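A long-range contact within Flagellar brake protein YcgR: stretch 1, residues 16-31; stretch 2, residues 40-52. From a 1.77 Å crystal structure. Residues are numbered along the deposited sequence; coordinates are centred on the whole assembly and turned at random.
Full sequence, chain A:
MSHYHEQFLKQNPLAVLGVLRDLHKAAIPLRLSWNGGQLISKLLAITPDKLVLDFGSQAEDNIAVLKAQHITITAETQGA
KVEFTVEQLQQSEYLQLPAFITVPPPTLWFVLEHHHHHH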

ATOM      1  N   VAL A  16     -13.150  -0.202  -2.627  1.00 19.67           N
ATOM      2  CA  VAL A  16     -11.741  -0.083  -2.257  1.00 16.44           C
ATOM      3  C   VAL A  16     -11.157  -1.456  -1.952  1.00 16.73           C
ATOM      4  O   VAL A  16     -10.081  -1.819  -2.444  1.00 17.21           O
ATOM      5  CB  VAL A  16     -11.573   0.872  -1.060  1.00 18.42           C
ATOM      6  CG1 VAL A  16     -10.160   0.750  -0.472  1.00 18.62           C
ATOM      7  CG2 VAL A  16     -11.858   2.305  -1.478  1.00 22.10           C
ATOM      8  N   LEU A  17     -11.861  -2.241  -1.130  1.00 16.92           N
ATOM      9  CA  LEU A  17     -11.364  -3.563  -0.769  1.00 17.63           C
ATOM     10  C   LEU A  17     -11.258  -4.467  -1.993  1.00 17.62           C
ATOM     11  O   LEU A  17     -10.328  -5.274  -2.095  1.00 18.41           O
ATOM     12  CB  LEU A  17     -12.263  -4.188   0.301  1.00 18.48           C
ATOM     13  CG  LEU A  17     -11.789  -5.506   0.924  1.00 20.34           C
ATOM     14  CD1 LEU A  17     -10.438  -5.318   1.583  1.00 20.83           C
ATOM     15  CD2 LEU A  17     -12.803  -6.013   1.932  1.00 22.23           C
ATOM     16  N   GLY A  18     -12.191  -4.337  -2.941  1.00 19.31           N
ATOM     17  CA  GLY A  18     -12.135  -5.169  -4.134  1.00 20.23           C
ATOM     18  C   GLY A  18     -10.853  -4.986  -4.925  1.00 20.16           C
ATOM     19  O   GLY A  18     -10.264  -5.959  -5.405  1.00 19.05           O
ATOM     20  N   VAL A  19     -10.395  -3.740  -5.062  1.00 18.57           N
ATOM     21  CA  VAL A  19      -9.141  -3.487  -5.767  1.00 17.93           C
ATOM     22  C   VAL A  19      -7.968  -4.066  -4.988  1.00 16.31           C
ATOM     23  O   VAL A  19      -7.037  -4.638  -5.570  1.00 17.85           O
ATOM     24  CB  VAL A  19      -8.957  -1.979  -6.019  1.00 17.80           C
ATOM     25  CG1 VAL A  19      -7.585  -1.705  -6.629  1.00 17.82           C
ATOM     26  CG2 VAL A  19     -10.064  -1.446  -6.918  1.00 21.75           C
ATOM     27  N   LEU A  20      -7.993  -3.923  -3.660  1.00 17.55           N
ATOM     28  CA  LEU A  20      -6.901  -4.435  -2.838  1.00 14.81           C
ATOM     29  C   LEU A  20      -6.819  -5.954  -2.914  1.00 17.71           C
ATOM     30  O   LEU A  20      -5.722  -6.524  -2.903  1.00 17.45           O
ATOM     31  CB  LEU A  20      -7.081  -3.974  -1.391  1.00 16.79           C
ATOM     32  CG  LEU A  20      -6.936  -2.470  -1.149  1.00 19.87           C
ATOM     33  CD1 LEU A  20      -7.300  -2.123   0.289  1.00 20.07           C
ATOM     34  CD2 LEU A  20      -5.526  -1.992  -1.482  1.00 19.14           C
ATOM     35  N   ARG A  21      -7.974  -6.627  -2.993  1.00 14.46           N
ATOM     36  CA  ARG A  21      -7.976  -8.076  -3.168  1.00 19.20           C
ATOM     37  C   ARG A  21      -7.300  -8.470  -4.476  1.00 17.06           C
ATOM     38  O   ARG A  21      -6.520  -9.429  -4.515  1.00 17.96           O
ATOM     39  CB  ARG A  21      -9.407  -8.621  -3.127  1.00 22.83           C
ATOM     40  CG  ARG A  21     -10.160  -8.345  -1.834  1.00 25.55           C
ATOM     41  CD  ARG A  21     -10.213  -9.566  -0.942  1.00 29.33           C
ATOM     42  NE  ARG A  21     -11.189  -9.414   0.133  1.00 26.72           N
ATOM     43  CZ  ARG A  21     -11.074  -9.997   1.320  1.00 25.65           C
ATOM     44  NH1 ARG A  21     -10.025 -10.766   1.575  1.00 27.62           N
ATOM     45  NH2 ARG A  21     -12.004  -9.814   2.249  1.00 24.59           N
ATOM     46  N   ASP A  22      -7.592  -7.742  -5.558  1.00 20.24           N
ATOM     47  CA  ASP A  22      -6.944  -8.016  -6.839  1.00 21.10           C
ATOM     48  C   ASP A  22      -5.447  -7.739  -6.767  1.00 22.41           C
ATOM     49  O   ASP A  22      -4.642  -8.479  -7.349  1.00 20.98           O
ATOM     50  CB  ASP A  22      -7.578  -7.173  -7.947  1.00 22.62           C
ATOM     51  CG  ASP A  22      -8.873  -7.766  -8.477  1.00 31.22           C
ATOM     52  OD1 ASP A  22      -9.221  -8.904  -8.103  1.00 30.83           O
ATOM     53  OD2 ASP A  22      -9.544  -7.084  -9.279  1.00 29.42           O
ATOM     54  N   LEU A  23      -5.061  -6.671  -6.065  1.00 18.46           N
ATOM     55  CA  LEU A  23      -3.649  -6.325  -5.915  1.00 14.82           C
ATOM     56  C   LEU A  23      -2.890  -7.408  -5.161  1.00 18.58           C
ATOM     57  O   LEU A  23      -1.772  -7.781  -5.539  1.00 17.86           O
ATOM     58  CB  LEU A  23      -3.527  -4.983  -5.195  1.00 17.28           C
ATOM     59  CG  LEU A  23      -2.135  -4.360  -5.078  1.00 16.14           C
ATOM     60  CD1 LEU A  23      -1.487  -4.191  -6.449  1.00 20.53           C
ATOM     61  CD2 LEU A  23      -2.220  -3.026  -4.346  1.00 19.01           C
ATOM     62  N   HIS A  24      -3.472  -7.910  -4.071  1.00 14.71           N
ATOM     63  CA  HIS A  24      -2.851  -8.997  -3.322  1.00 14.17           C
ATOM     64  C   HIS A  24      -2.633 -10.227  -4.200  1.00 19.58           C
ATOM     65  O   HIS A  24      -1.566 -10.850  -4.159  1.00 18.89           O
ATOM     66  CB  HIS A  24      -3.717  -9.346  -2.110  1.00 17.59           C
ATOM     67  CG  HIS A  24      -3.280 -10.583  -1.399  1.00 20.16           C
ATOM     68  ND1 HIS A  24      -4.017 -11.748  -1.408  1.00 22.37           N
ATOM     69  CD2 HIS A  24      -2.180 -10.838  -0.651  1.00 21.44           C
ATOM     70  CE1 HIS A  24      -3.389 -12.668  -0.697  1.00 28.87           C
ATOM     71  NE2 HIS A  24      -2.272 -12.141  -0.226  1.00 26.61           N
ATOM     72  N   LYS A  25      -3.639 -10.597  -5.001  1.00 18.83           N
ATOM     73  CA  LYS A  25      -3.518 -11.793  -5.832  1.00 19.86           C
ATOM     74  C   LYS A  25      -2.521 -11.592  -6.968  1.00 16.50           C
ATOM     75  O   LYS A  25      -1.779 -12.519  -7.321  1.00 19.20           O
ATOM     76  CB  LYS A  25      -4.886 -12.186  -6.389  1.00 21.84           C
ATOM     77  CG  LYS A  25      -4.947 -13.606  -6.912  1.00 38.75           C
ATOM     78  CD  LYS A  25      -6.365 -13.986  -7.293  1.00 46.89           C
ATOM     79  CE  LYS A  25      -6.518 -15.488  -7.415  1.00 50.46           C
ATOM     80  NZ  LYS A  25      -6.298 -16.177  -6.112  1.00 50.60           N
ATOM     81  N   ALA A  26      -2.497 -10.397  -7.564  1.00 19.23           N
ATOM     82  CA  ALA A  26      -1.551 -10.116  -8.640  1.00 17.11           C
ATOM     83  C   ALA A  26      -0.108 -10.171  -8.153  1.00 18.86           C
ATOM     84  O   ALA A  26       0.793 -10.532  -8.921  1.00 20.46           O
ATOM     85  CB  ALA A  26      -1.850  -8.749  -9.256  1.00 14.89           C
ATOM     86  N   ALA A  27       0.127  -9.808  -6.889  1.00 16.88           N
ATOM     87  CA  ALA A  27       1.442  -9.910  -6.255  1.00 17.78           C
ATOM     88  C   ALA A  27       2.504  -9.127  -7.023  1.00 23.90           C
ATOM     89  O   ALA A  27       3.629  -9.593  -7.217  1.00 24.92           O
ATOM     90  CB  ALA A  27       1.864 -11.371  -6.086  1.00 24.35           C
ATOM     91  N   ILE A  28       2.151  -7.924  -7.462  1.00 22.64           N
ATOM     92  CA  ILE A  28       3.109  -7.055  -8.138  1.00 23.46           C
ATOM     93  C   ILE A  28       3.802  -6.179  -7.101  1.00 23.39           C
ATOM     94  O   ILE A  28       3.289  -6.026  -5.980  1.00 22.11           O
ATOM     95  CB  ILE A  28       2.426  -6.207  -9.223  1.00 20.63           C
ATOM     96  CG1 ILE A  28       1.331  -5.330  -8.619  1.00 17.39           C
ATOM     97  CG2 ILE A  28       1.891  -7.095 -10.333  1.00 18.01           C
ATOM     98  CD1 ILE A  28       0.851  -4.239  -9.572  1.00 22.99           C
ATOM     99  N   PRO A  29       4.958  -5.592  -7.414  1.00 22.70           N
ATOM    100  CA  PRO A  29       5.644  -4.755  -6.423  1.00 18.33           C
ATOM    101  C   PRO A  29       4.858  -3.495  -6.107  1.00 21.75           C
ATOM    102  O   PRO A  29       4.120  -2.961  -6.940  1.00 22.14           O
ATOM    103  CB  PRO A  29       6.979  -4.415  -7.100  1.00 22.47           C
ATOM    104  CG  PRO A  29       7.126  -5.394  -8.211  1.00 26.66           C
ATOM    105  CD  PRO A  29       5.744  -5.732  -8.652  1.00 21.48           C
ATOM    106  N   LEU A  30       5.018  -3.028  -4.875  1.00 18.61           N
ATOM    107  CA  LEU A  30       4.483  -1.749  -4.440  1.00 15.69           C
ATOM    108  C   LEU A  30       5.634  -0.773  -4.247  1.00 17.61           C
ATOM    109  O   LEU A  30       6.772  -1.177  -3.990  1.00 22.31           O
ATOM    110  CB  LEU A  30       3.720  -1.877  -3.116  1.00 23.76           C
ATOM    111  CG  LEU A  30       2.640  -2.941  -2.928  1.00 27.88           C
ATOM    112  CD1 LEU A  30       2.005  -2.777  -1.556  1.00 25.66           C
ATOM    113  CD2 LEU A  30       1.584  -2.877  -4.016  1.00 24.41           C
ATOM    114  N   ARG A  31       5.335   0.515  -4.367  1.00 20.39           N
ATOM    115  CA  ARG A  31       6.251   1.563  -3.940  1.00 17.38           C
ATOM    116  C   ARG A  31       5.619   2.324  -2.784  1.00 17.76           C
ATOM    117  O   ARG A  31       4.491   2.813  -2.904  1.00 18.50           O
ATOM    118  CB  ARG A  31       6.589   2.523  -5.084  1.00 22.78           C
ATOM    119  CG  ARG A  31       7.410   3.729  -4.638  1.00 25.90           C
ATOM    120  CD  ARG A  31       7.724   4.660  -5.794  1.00 36.68           C
ATOM    121  NE  ARG A  31       8.384   3.963  -6.891  1.00 46.02           N
ATOM    122  CZ  ARG A  31       8.451   4.425  -8.135  1.00 56.52           C
ATOM    123  NH1 ARG A  31       9.072   3.723  -9.075  1.00 55.80           N
ATOM    124  NH2 ARG A  31       7.898   5.590  -8.441  1.00 60.74           N
ATOM    125  N   ILE A  40      10.621  -0.239  -1.990  1.00 21.19           N
ATOM    126  CA  ILE A  40       9.858  -1.223  -2.754  1.00 20.80           C
ATOM    127  C   ILE A  40       9.343  -2.286  -1.793  1.00 20.68           C
ATOM    128  O   ILE A  40      10.116  -2.845  -1.002  1.00 19.48           O
ATOM    129  CB  ILE A  40      10.710  -1.849  -3.871  1.00 25.77           C
ATOM    130  CG1 ILE A  40      11.179  -0.773  -4.857  1.00 24.64           C
ATOM    131  CG2 ILE A  40       9.928  -2.934  -4.603  1.00 26.90           C
ATOM    132  CD1 ILE A  40      10.081   0.172  -5.313  1.00 33.23           C
ATOM    133  N   SER A  41       8.046  -2.567  -1.861  1.00 19.11           N
ATOM    134  CA  SER A  41       7.393  -3.479  -0.923  1.00 16.07           C
ATOM    135  C   SER A  41       6.483  -4.411  -1.720  1.00 19.25           C
ATOM    136  O   SER A  41       6.657  -4.607  -2.928  1.00 19.38           O
ATOM    137  CB  SER A  41       6.652  -2.673   0.160  1.00 18.73           C
ATOM    138  OG  SER A  41       5.896  -3.499   1.034  1.00 16.93           O
ATOM    139  N   LYS A  42       5.521  -4.995  -1.033  1.00 18.58           N
ATOM    140  CA  LYS A  42       4.562  -5.911  -1.614  1.00 20.24           C
ATOM    141  C   LYS A  42       3.400  -6.154  -0.634  1.00 15.78           C
ATOM    142  O   LYS A  42       3.603  -6.156   0.543  1.00 17.23           O
ATOM    143  CB  LYS A  42       5.242  -7.225  -1.965  1.00 29.45           C
ATOM    144  CG  LYS A  42       4.435  -8.105  -2.879  1.00 38.61           C
ATOM    145  CD  LYS A  42       5.081  -9.456  -3.060  1.00 48.65           C
ATOM    146  CE  LYS A  42       6.377  -9.365  -3.855  1.00 59.36           C
ATOM    147  NZ  LYS A  42       6.366  -8.682  -5.191  1.00 63.43           N
ATOM    148  N   LEU A  43       2.193  -6.333  -1.154  1.00 16.43           N
ATOM    149  CA  LEU A  43       1.033  -6.584  -0.301  1.00 16.46           C
ATOM    150  C   LEU A  43       1.013  -8.068   0.054  1.00 21.09           C
ATOM    151  O   LEU A  43       0.608  -8.911  -0.752  1.00 18.72           O
ATOM    152  CB  LEU A  43      -0.255  -6.145  -0.991  1.00 16.32           C
ATOM    153  CG  LEU A  43      -1.566  -6.305  -0.214  1.00 18.32           C
ATOM    154  CD1 LEU A  43      -1.541  -5.509   1.087  1.00 16.82           C
ATOM    155  CD2 LEU A  43      -2.755  -5.892  -1.084  1.00 17.16           C
ATOM    156  N   LEU A  44       1.447  -8.382   1.277  1.00 20.29           N
ATOM    157  CA  LEU A  44       1.607  -9.769   1.704  1.00 18.35           C
ATOM    158  C   LEU A  44       0.280 -10.402   2.099  1.00 19.51           C
ATOM    159  O   LEU A  44       0.059 -11.593   1.856  1.00 20.32           O
ATOM    160  CB  LEU A  44       2.581  -9.843   2.880  1.00 16.39           C
ATOM    161  CG  LEU A  44       4.038  -9.493   2.568  1.00 22.34           C
ATOM    162  CD1 LEU A  44       4.881  -9.540   3.830  1.00 24.42           C
ATOM    163  CD2 LEU A  44       4.602 -10.429   1.513  1.00 24.98           C
ATOM    164  N   ALA A  45      -0.604  -9.628   2.725  1.00 20.80           N
ATOM    165  CA  ALA A  45      -1.850 -10.169   3.238  1.00 25.02           C
ATOM    166  C   ALA A  45      -2.895  -9.066   3.275  1.00 19.40           C
ATOM    167  O   ALA A  45      -2.566  -7.881   3.397  1.00 17.94           O
ATOM    168  CB  ALA A  45      -1.656 -10.774   4.632  1.00 29.68           C
ATOM    169  N   ILE A  46      -4.161  -9.469   3.176  1.00 21.00           N
ATOM    170  CA  ILE A  46      -5.275  -8.530   3.123  1.00 24.02           C
ATOM    171  C   ILE A  46      -6.470  -9.126   3.860  1.00 23.43           C
ATOM    172  O   ILE A  46      -6.783 -10.311   3.700  1.00 21.12           O
ATOM    173  CB  ILE A  46      -5.640  -8.163   1.667  1.00 19.71           C
ATOM    174  CG1 ILE A  46      -6.783  -7.147   1.630  1.00 19.61           C
ATOM    175  CG2 ILE A  46      -5.967  -9.412   0.842  1.00 19.79           C
ATOM    176  CD1 ILE A  46      -6.403  -5.782   2.186  1.00 26.11           C
ATOM    177  N   THR A  47      -7.109  -8.308   4.705  1.00 18.44           N
ATOM    178  CA  THR A  47      -8.396  -8.612   5.321  1.00 20.21           C
ATOM    179  C   THR A  47      -9.250  -7.352   5.218  1.00 16.31           C
ATOM    180  O   THR A  47      -8.725  -6.293   4.851  1.00 18.75           O
ATOM    181  CB  THR A  47      -8.247  -9.048   6.787  1.00 17.19           C
ATOM    182  OG1 THR A  47      -8.087  -7.893   7.619  1.00 19.58           O
ATOM    183  CG2 THR A  47      -7.061  -9.991   6.980  1.00 19.41           C
ATOM    184  N   PRO A  48     -10.553  -7.407   5.515  1.00 18.14           N
ATOM    185  CA  PRO A  48     -11.344  -6.164   5.512  1.00 19.13           C
ATOM    186  C   PRO A  48     -10.829  -5.111   6.476  1.00 17.82           C
ATOM    187  O   PRO A  48     -11.172  -3.933   6.322  1.00 19.98           O
ATOM    188  CB  PRO A  48     -12.749  -6.642   5.905  1.00 20.43           C
ATOM    189  CG  PRO A  48     -12.796  -8.050   5.436  1.00 18.39           C
ATOM    190  CD  PRO A  48     -11.415  -8.593   5.686  1.00 19.97           C
ATOM    191  N   ASP A  49     -10.003  -5.488   7.453  1.00 17.07           N
ATOM    192  CA  ASP A  49      -9.561  -4.561   8.479  1.00 17.03           C
ATOM    193  C   ASP A  49      -8.065  -4.267   8.463  1.00 20.42           C
ATOM    194  O   ASP A  49      -7.626  -3.394   9.221  1.00 20.48           O
ATOM    195  CB  ASP A  49      -9.950  -5.088   9.868  1.00 21.41           C
ATOM    196  CG  ASP A  49     -11.450  -5.109  10.084  1.00 34.53           C
ATOM    197  OD1 ASP A  49     -11.935  -6.018  10.789  1.00 47.73           O
ATOM    198  OD2 ASP A  49     -12.142  -4.218   9.548  1.00 33.82           O
ATOM    199  N   LYS A  50      -7.272  -4.940   7.628  1.00 18.43           N
ATOM    200  CA  LYS A  50      -5.831  -4.740   7.728  1.00 19.77           C
ATOM    201  C   LYS A  50      -5.128  -5.060   6.414  1.00 18.37           C
ATOM    202  O   LYS A  50      -5.573  -5.908   5.636  1.00 17.74           O
ATOM    203  CB  LYS A  50      -5.240  -5.584   8.867  1.00 23.86           C
ATOM    204  CG  LYS A  50      -4.608  -6.896   8.431  1.00 30.75           C
ATOM    205  CD  LYS A  50      -4.003  -7.638   9.614  1.00 27.97           C
ATOM    206  CE  LYS A  50      -4.238  -9.135   9.498  1.00 30.61           C
ATOM    207  NZ  LYS A  50      -3.531  -9.893  10.568  1.00 28.84           N
ATOM    208  N   LEU A  51      -4.023  -4.351   6.183  1.00 17.30           N
ATOM    209  CA  LEU A  51      -3.062  -4.644   5.129  1.00 12.90           C
ATOM    210  C   LEU A  51      -1.725  -4.973   5.776  1.00 15.67           C
ATOM    211  O   LEU A  51      -1.283  -4.265   6.686  1.00 20.12           O
ATOM    212  CB  LEU A  51      -2.859  -3.450   4.182  1.00 15.06           C
ATOM    213  CG  LEU A  51      -3.902  -3.001   3.161  1.00 21.62           C
ATOM    214  CD1 LEU A  51      -5.164  -2.513   3.840  1.00 23.97           C
ATOM    215  CD2 LEU A  51      -3.312  -1.902   2.275  1.00 23.18           C
ATOM    216  N   VAL A  52      -1.071  -6.028   5.298  1.00 14.86           N
ATOM    217  CA  VAL A  52       0.272  -6.390   5.744  1.00 16.15           C
ATOM    218  C   VAL A  52       1.223  -6.156   4.579  1.00 18.63           C
ATOM    219  O   VAL A  52       1.031  -6.723   3.497  1.00 16.48           O
ATOM    220  CB  VAL A  52       0.341  -7.845   6.231  1.00 22.59           C
ATOM    221  CG1 VAL A  52       1.716  -8.145   6.804  1.00 22.47           C
ATOM    222  CG2 VAL A  52      -0.739  -8.111   7.267  1.00 23.96           C
TER
HETATM  223  O   HOH W   1       0.788 -10.315  -2.937  1.00 27.33           O
HETATM  224  O   HOH W   2       1.430  -6.641  -4.066  1.00 20.06           O

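Two water molecules stitch the strand residue Leu43 to the end of the helix and the loop that follows it, at the point where direct backbone pairing between the stretches has stopped. Water 1 donates to both Leu43 O (2.6 Å from the water O) and His24 O (2.7 Å from the same atom), while water 2 donates to Ile28 O at 2.7 Å and accepts from Leu43 N at 3.0 Å. Both backbone polar groups of Leu43 are thereby satisfied through solvent, although its side chain is buried.

Direct pairing is confined to the short antiparallel ladder formed by Leu30 and Arg31 with Ser41 and Ile40. Leu30 and Ser41 form the hydrogen-bonded pair: Leu30 N donates to Ser41 O at 3.0 Å, and Ser41 N donates to Leu30 O at 2.8 Å, both nearly linear. The same carbonyl, Leu30 O, also receives a CA-H...O contact from Ile40 CA at 3.3 Å. Arg31 and Ile40 follow as the non-hydrogen-bonded pair, and their side chains share the sheet face opposite that of Leu30 and Ser41. On it, Ile40 CD1 lies 4.2 Å from Arg31 CB and sits at the edge of the Arg31 guanidinium, while Ile40 CG2 meets Pro29 CB at 4.1 Å.

Before this ladder, the helix of stretch 1 runs across strand 43-47, with an angle of 133° between their N-to-C directions and a closest axial approach of 7.8 Å. Leucines and an isoleucine fill the space between them. Leu43 and Ile46 both point toward the helix. Leu43 CD2 packs 3.5 Å from Leu20 O and 4.3 Å from Leu23 CB, and Leu43 CB lies 4.1 Å from Leu30 CD1, so this one side chain joins the helix packing to that of the ladder. Ile46 spreads along the helix, with CD1 at 4.1 Å from Leu20 CB and CG1 at 4.1 Å from Leu17 CD1. Leu20 reaches further, to the next strand, where its CD1 approaches Leu51 CD1 at 4.2 Å. Leu17 closes the other end of the apolar seam, its CD2 lying 4.0 Å from Pro48 CB.

Polar side chains border this seam. The His24 ring presents its edge to the strand backbone, and NE2 donates a weak hydrogen bond to Leu44 O at 3.2 Å, bent to 127° at the hydrogen. The imidazole also has an apolar neighbour, as His24 CG is 3.7 Å from Ile46 CG2. Arg21 starts away from the strand, but its end comes back over it, bringing NH2 to 3.7 Å from Pro48 CD; with NH1 3.9 Å from Ile46 O, the approach is one of packing.

Ala27, with positive phi, is the first residue to leave the helical conformation, and the chain then turns toward the ladder. Here Lys42 starts away from stretch 1, yet its side chain folds back to place NZ 3.5 Å from Ala27 O, bringing its charged end near a carbonyl.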